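Local coordinates for CIR protein (Plasmodium chabaudi chabaudi, PDB 6ZYV), which is of uncertain function but, as a Plasmodium-interspersed repeat (PIR) family member, is probably a membrane-anchored variant antigen of the parasite, associated with infected red blood cells, at residues A91-S96 / P155-I160; Y97-M102 / H108-F113. The protein carries 5 engineered substitutions. All blocks are in the same frame, centred on the assembly; numbering follows the deposited sequence.

Contact 1. Residues A91-S96 / P155-I160; sequences AILWLS and PKFYDI
On the helix that carries Leu-93 and Trp-94 to Phe-157 and Tyr-158, the carbonyl oxygen Ile-92 O is gripped twice, by the backbone N of Ser-96 and by Ser-96 OG at 2.8 Å. The hydroxyl comes in tilted 25° from the carbonyl plane, on the face opposite the amide, a bond made wholly within its own helix. The crossing with helix 154-174 is made by Leu-93, Trp-94, Phe-157 and Tyr-158. Leu-93 is the knuckle of that meeting. Leu-93 CG lies at the edge of the tyrosine ring, near the ring plane, 3.8 Å from Tyr-158 CD1, while the branch Leu-93 CD2 reaches the edge of the phenylalanine at 4.2 Å from Phe-157 CE2. Both aromatic side chains hold CG anti to their own backbone N; the rings reach different sides of the leucine because they stand on successive positions of the helix. Farther along, the tyrosine runs beside Trp-94 and points the same way, so that Tyr-158 OH arrives in the plane of the indole, 3.6 Å from Trp-94 CD1. That is an edge contact; the indole N-H is committed to Asp-19, whose OD1 bonds Trp-94 NE1. Tyr-158 also stacks on Tyr-97, one turn on from Leu-93, and Ile-214 of helix 213-226 touches both Leu-93 and Phe-157. The short helical segments run at 121° to each other, their axes 10.3 Å apart. It is a buried crossing of two long helices in the core of the all-helical PIR ectodomain.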
loop_
_atom_site.group_PDB
_atom_site.type_symbol
_atom_site.label_atom_id
_atom_site.label_comp_id
_atom_site.label_asym_id
_atom_site.label_seq_id
_atom_site.Cartn_x
_atom_site.Cartn_y
_atom_site.Cartn_z
ATOM N N ALA A 91 0.074 2.813 2.859
ATOM C CA ALA A 91 -0.031 2.008 4.068
ATOM C C ALA A 91 -1.487 1.795 4.453
ATOM O O ALA A 91 -1.867 0.690 4.814
ATOM C CB ALA A 91 0.730 2.681 5.213
ATOM N N ILE A 92 -2.314 2.843 4.342
ATOM C CA ILE A 92 -3.738 2.753 4.671
ATOM C C ILE A 92 -4.522 1.970 3.605
ATOM O O ILE A 92 -5.493 1.296 3.939
ATOM C CB ILE A 92 -4.298 4.158 4.977
ATOM C CG1 ILE A 92 -3.685 4.643 6.321
ATOM C CG2 ILE A 92 -5.842 4.193 5.027
ATOM C CD1 ILE A 92 -3.862 6.093 6.613
ATOM N N LEU A 93 -4.041 1.950 2.362
ATOM C CA LEU A 93 -4.619 1.130 1.299
ATOM C C LEU A 93 -4.335 -0.338 1.632
ATOM O O LEU A 93 -5.234 -1.167 1.537
ATOM C CB LEU A 93 -4.007 1.498 -0.076
ATOM C CG LEU A 93 -4.470 0.644 -1.256
ATOM C CD1 LEU A 93 -6.002 0.783 -1.457
ATOM C CD2 LEU A 93 -3.673 1.003 -2.550
ATOM N N TRP A 94 -3.095 -0.656 2.072
ATOM C CA TRP A 94 -2.729 -2.014 2.463
ATOM C C TRP A 94 -3.561 -2.433 3.673
ATOM O O TRP A 94 -4.074 -3.554 3.709
ATOM C CB TRP A 94 -1.223 -2.108 2.787
ATOM C CG TRP A 94 -0.813 -3.435 3.368
ATOM C CD1 TRP A 94 -0.594 -4.601 2.684
ATOM C CD2 TRP A 94 -0.645 -3.748 4.770
ATOM N NE1 TRP A 94 -0.243 -5.596 3.569
ATOM C CE2 TRP A 94 -0.260 -5.094 4.854
ATOM C CE3 TRP A 94 -0.718 -2.999 5.963
ATOM C CZ2 TRP A 94 0.025 -5.715 6.093
ATOM C CZ3 TRP A 94 -0.469 -3.622 7.177
ATOM C CH2 TRP A 94 -0.108 -4.967 7.237
ATOM N N LEU A 95 -3.715 -1.531 4.658
ATOM C CA LEU A 95 -4.483 -1.794 5.855
ATOM C C LEU A 95 -5.945 -2.106 5.512
ATOM O O LEU A 95 -6.512 -3.040 6.081
ATOM C CB LEU A 95 -4.351 -0.621 6.837
ATOM C CG LEU A 95 -5.018 -0.825 8.204
ATOM C CD1 LEU A 95 -4.498 -2.076 8.901
ATOM C CD2 LEU A 95 -4.854 0.426 9.080
ATOM N N SER A 96 -6.531 -1.377 4.539
ATOM C CA SER A 96 -7.906 -1.610 4.075
ATOM C C SER A 96 -8.031 -2.988 3.463
ATOM O O SER A 96 -9.007 -3.684 3.715
ATOM C CB SER A 96 -8.314 -0.564 3.045
ATOM O OG SER A 96 -8.180 0.710 3.638
ATOM N N PRO A 155 -11.222 -3.191 -2.617
ATOM C CA PRO A 155 -10.600 -4.523 -2.828
ATOM C C PRO A 155 -10.186 -4.814 -4.279
ATOM O O PRO A 155 -9.100 -5.314 -4.501
ATOM C CB PRO A 155 -11.672 -5.495 -2.334
ATOM C CG PRO A 155 -12.473 -4.710 -1.369
ATOM C CD PRO A 155 -12.547 -3.333 -1.978
ATOM N N LYS A 156 -11.018 -4.461 -5.259
ATOM C CA LYS A 156 -10.698 -4.651 -6.679
ATOM C C LYS A 156 -9.625 -3.661 -7.152
ATOM O O LYS A 156 -8.779 -4.015 -7.966
ATOM C CB LYS A 156 -11.966 -4.559 -7.548
ATOM C CG LYS A 156 -12.891 -5.735 -7.310
ATOM C CD LYS A 156 -14.267 -5.591 -7.997
ATOM C CE LYS A 156 -15.288 -6.573 -7.436
ATOM N NZ LYS A 156 -16.628 -6.493 -8.111
ATOM N N PHE A 157 -9.624 -2.442 -6.612
ATOM C CA PHE A 157 -8.615 -1.439 -6.945
ATOM C C PHE A 157 -7.239 -1.929 -6.471
ATOM O O PHE A 157 -6.233 -1.757 -7.172
ATOM C CB PHE A 157 -9.000 -0.082 -6.299
ATOM C CG PHE A 157 -8.008 1.034 -6.485
ATOM C CD1 PHE A 157 -8.092 1.890 -7.573
ATOM C CD2 PHE A 157 -6.984 1.225 -5.581
ATOM C CE1 PHE A 157 -7.181 2.932 -7.731
ATOM C CE2 PHE A 157 -6.069 2.260 -5.750
ATOM C CZ PHE A 157 -6.164 3.094 -6.831
ATOM N N TYR A 158 -7.199 -2.554 -5.289
ATOM C CA TYR A 158 -5.979 -3.123 -4.713
ATOM C C TYR A 158 -5.415 -4.239 -5.593
ATOM O O TYR A 158 -4.210 -4.346 -5.728
ATOM C CB TYR A 158 -6.249 -3.661 -3.285
ATOM C CG TYR A 158 -4.966 -4.036 -2.578
ATOM C CD1 TYR A 158 -4.146 -3.062 -2.028
ATOM C CD2 TYR A 158 -4.515 -5.346 -2.562
ATOM C CE1 TYR A 158 -2.938 -3.387 -1.411
ATOM C CE2 TYR A 158 -3.288 -5.680 -1.973
ATOM C CZ TYR A 158 -2.507 -4.697 -1.383
ATOM O OH TYR A 158 -1.296 -5.005 -0.793
ATOM N N ASP A 159 -6.275 -5.060 -6.208
ATOM C CA ASP A 159 -5.834 -6.094 -7.151
ATOM C C ASP A 159 -5.122 -5.466 -8.369
ATOM O O ASP A 159 -4.124 -6.005 -8.833
ATOM C CB ASP A 159 -7.011 -6.959 -7.602
ATOM C CG ASP A 159 -7.422 -7.966 -6.536
ATOM O OD1 ASP A 159 -6.543 -8.403 -5.754
ATOM O OD2 ASP A 159 -8.626 -8.315 -6.472
ATOM N N ILE A 160 -5.607 -4.314 -8.855
ATOM C CA ILE A 160 -4.949 -3.586 -9.940
ATOM C C ILE A 160 -3.567 -3.087 -9.458
ATOM O O ILE A 160 -2.579 -3.217 -10.174
ATOM C CB ILE A 160 -5.835 -2.417 -10.429
ATOM C CG1 ILE A 160 -7.233 -2.928 -10.867
ATOM C CG2 ILE A 160 -5.142 -1.633 -11.541
ATOM C CD1 ILE A 160 -7.204 -3.909 -12.014
#

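Contact 2. Residues Y97-M102 / H108-F113; sequences YILNQM and HTLKNF
Leu-99 sends both methyls into helix 110-118, and its conformation decides which one goes where. Its CG sits anti to the carbonyl carbon and beside the backbone N (chi1 -63°), and from there CD1 lies anti to CA, extending the chain outward to become the leading atom. Leu-99 CD1 comes down on the backbone of the second helix, 3.6 Å from Leu-110 CA, and packs 3.8 Å from Phe-113 CB. The other branch, Leu-99 CD2, stands over one face of the phenylalanine as a CH-pi contact, 4.0 Å from the centroid of the Phe-113 ring and 17° off its normal. In Phe-113, CG anti to the backbone N brings the ring to the leucine, and chi2 of -87° turns its flat side to the methyl; the two side chains pass at a slant. One leucine thus covers both the stem and the face of the aromatic residue. The pair joins two consecutive helices linked by a short non-helical segment and packed against one another, as in all-alpha folds, with Met-102 the first residue to leave helical geometry. Leu-110 approaches differently, Leu-110 CD1 lying 4.0 Å from Leu-99 CD1, a methyl-to-methyl touch. At the margin, Thr-109 OG1 stands 4.3 Å from Leu-99 CD1, but its polar business is with the link itself, where it bonds to Glu-105 OE1 and Gly-106 O. Beyond the pair, Phe-113 rests against Asn-56 and Ile-59 of helix 55-71, and Leu-110 leans on Ile-144 and Met-147 of helix 134-149.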
loop_
_atom_site.group_PDB
_atom_site.type_symbol
_atom_site.label_atom_id
_atom_site.label_comp_id
_atom_site.label_asym_id
_atom_site.label_seq_id
_atom_site.Cartn_x
_atom_site.Cartn_y
_atom_site.Cartn_z
ATOM N N TYR A 97 -7.039 -3.391 2.667
ATOM C CA TYR A 97 -6.987 -4.707 2.056
ATOM C C TYR A 97 -6.968 -5.792 3.159
ATOM O O TYR A 97 -7.732 -6.743 3.074
ATOM C CB TYR A 97 -5.788 -4.810 1.078
ATOM C CG TYR A 97 -5.207 -6.197 0.960
ATOM C CD1 TYR A 97 -5.837 -7.172 0.202
ATOM C CD2 TYR A 97 -4.053 -6.552 1.654
ATOM C CE1 TYR A 97 -5.331 -8.462 0.125
ATOM C CE2 TYR A 97 -3.559 -7.848 1.620
ATOM C CZ TYR A 97 -4.189 -8.801 0.841
ATOM O OH TYR A 97 -3.691 -10.092 0.780
ATOM N N ILE A 98 -6.104 -5.650 4.177
ATOM C CA ILE A 98 -5.991 -6.613 5.277
ATOM C C ILE A 98 -7.302 -6.733 6.049
ATOM O O ILE A 98 -7.781 -7.844 6.275
ATOM C CB ILE A 98 -4.822 -6.215 6.229
ATOM C CG1 ILE A 98 -3.478 -6.335 5.504
ATOM C CG2 ILE A 98 -4.845 -7.034 7.560
ATOM C CD1 ILE A 98 -3.137 -7.724 5.061
ATOM N N LEU A 99 -7.895 -5.604 6.425
ATOM C CA LEU A 99 -9.150 -5.617 7.153
ATOM C C LEU A 99 -10.272 -6.219 6.308
ATOM O O LEU A 99 -11.080 -6.970 6.835
ATOM C CB LEU A 99 -9.500 -4.226 7.703
ATOM C CG LEU A 99 -8.517 -3.643 8.742
ATOM C CD1 LEU A 99 -9.064 -2.358 9.332
ATOM C CD2 LEU A 99 -8.240 -4.628 9.896
ATOM N N ASN A 100 -10.273 -5.973 4.999
ATOM C CA ASN A 100 -11.255 -6.574 4.103
ATOM C C ASN A 100 -11.071 -8.110 4.068
ATOM O O ASN A 100 -12.068 -8.833 4.055
ATOM C CB ASN A 100 -11.147 -5.979 2.695
ATOM C CG ASN A 100 -12.191 -6.525 1.756
ATOM O OD1 ASN A 100 -11.906 -7.311 0.856
ATOM N ND2 ASN A 100 -13.431 -6.148 1.979
ATOM N N GLN A 101 -9.820 -8.602 4.128
ATOM C CA GLN A 101 -9.542 -10.037 4.140
ATOM C C GLN A 101 -9.996 -10.691 5.441
ATOM O O GLN A 101 -10.609 -11.754 5.407
ATOM C CB GLN A 101 -8.038 -10.324 3.941
ATOM C CG GLN A 101 -7.474 -9.856 2.607
ATOM C CD GLN A 101 -7.941 -10.692 1.444
ATOM O OE1 GLN A 101 -8.979 -10.419 0.825
ATOM N NE2 GLN A 101 -7.170 -11.731 1.112
ATOM N N MET A 102 -9.687 -10.063 6.584
ATOM C CA MET A 102 -10.043 -10.559 7.910
ATOM C C MET A 102 -11.536 -10.732 8.023
ATOM O O MET A 102 -12.284 -9.864 7.569
ATOM C CB MET A 102 -9.627 -9.544 8.994
ATOM C CG MET A 102 -8.151 -9.293 9.084
ATOM S SD MET A 102 -7.324 -10.748 9.719
ATOM C CE MET A 102 -7.793 -10.671 11.450
ATOM N N HIS A 108 -15.330 -0.667 6.910
ATOM C CA HIS A 108 -16.277 -0.147 7.895
ATOM C C HIS A 108 -15.728 -0.152 9.334
ATOM O O HIS A 108 -16.231 0.599 10.155
ATOM C CB HIS A 108 -17.605 -0.913 7.822
ATOM C CG HIS A 108 -17.464 -2.360 8.188
ATOM N ND1 HIS A 108 -16.759 -3.238 7.387
ATOM C CD2 HIS A 108 -17.935 -3.030 9.262
ATOM C CE1 HIS A 108 -16.815 -4.407 8.002
ATOM N NE2 HIS A 108 -17.517 -4.334 9.128
ATOM N N THR A 109 -14.705 -0.969 9.638
ATOM C CA THR A 109 -14.060 -0.990 10.947
ATOM C C THR A 109 -12.659 -0.359 10.933
ATOM O O THR A 109 -11.987 -0.425 11.940
ATOM C CB THR A 109 -13.955 -2.425 11.521
ATOM O OG1 THR A 109 -12.972 -3.182 10.808
ATOM C CG2 THR A 109 -15.270 -3.158 11.531
ATOM N N LEU A 110 -12.190 0.179 9.788
ATOM C CA LEU A 110 -10.872 0.780 9.651
ATOM C C LEU A 110 -10.607 1.924 10.642
ATOM O O LEU A 110 -9.570 1.905 11.308
ATOM C CB LEU A 110 -10.667 1.238 8.196
ATOM C CG LEU A 110 -9.446 2.105 7.886
ATOM C CD1 LEU A 110 -8.173 1.326 8.088
ATOM C CD2 LEU A 110 -9.515 2.621 6.474
ATOM N N LYS A 111 -11.526 2.922 10.742
ATOM C CA LYS A 111 -11.336 4.047 11.664
ATOM C C LYS A 111 -11.194 3.552 13.112
ATOM O O LYS A 111 -10.266 3.945 13.811
ATOM C CB LYS A 111 -12.478 5.071 11.533
ATOM C CG LYS A 111 -12.228 6.380 12.304
ATOM C CD LYS A 111 -13.080 7.547 11.764
ATOM C CE LYS A 111 -12.709 8.853 12.452
ATOM N NZ LYS A 111 -13.581 9.989 12.037
ATOM N N ASN A 112 -12.059 2.619 13.504
ATOM C CA ASN A 112 -12.048 2.000 14.819
ATOM C C ASN A 112 -10.748 1.204 15.067
ATOM O O ASN A 112 -10.141 1.357 16.120
ATOM C CB ASN A 112 -13.290 1.119 14.992
ATOM C CG ASN A 112 -13.369 0.436 16.329
ATOM O OD1 ASN A 112 -13.021 -0.748 16.463
ATOM N ND2 ASN A 112 -13.781 1.178 17.358
ATOM N N PHE A 113 -10.318 0.384 14.102
ATOM C CA PHE A 113 -9.069 -0.369 14.191
ATOM C C PHE A 113 -7.866 0.579 14.351
ATOM O O PHE A 113 -6.982 0.287 15.136
ATOM C CB PHE A 113 -8.874 -1.283 12.948
ATOM C CG PHE A 113 -7.665 -2.186 13.047
ATOM C CD1 PHE A 113 -6.416 -1.747 12.644
ATOM C CD2 PHE A 113 -7.777 -3.467 13.559
ATOM C CE1 PHE A 113 -5.301 -2.552 12.796
ATOM C CE2 PHE A 113 -6.664 -4.278 13.692
ATOM C CZ PHE A 113 -5.430 -3.809 13.338
#

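Overall arrangement
Both contacts draw on helix 81-101: contact 1 takes residues 91-96, and contact 2 the residues that follow directly, 97-102. Their centres are about 11 Å apart, that of contact 1 about 6 Å and that of contact 2 about 14 Å from the centre of the chain. Along the sequence contact 2 is nested inside the loop closed by contact 1, the chain passing through helix 110-118 before it returns with helix 154-174. The two meet physically: Tyr-158 CE2 lies 3.5 Å from Tyr-97 CG, and Leu-95 CD2 lies 3.6 Å from Leu-110 CD1. Helix 81-101 thus packs against a sequence-near helix and a sequence-distant one, and the two buried contacts adjoin along it within the PIR family region.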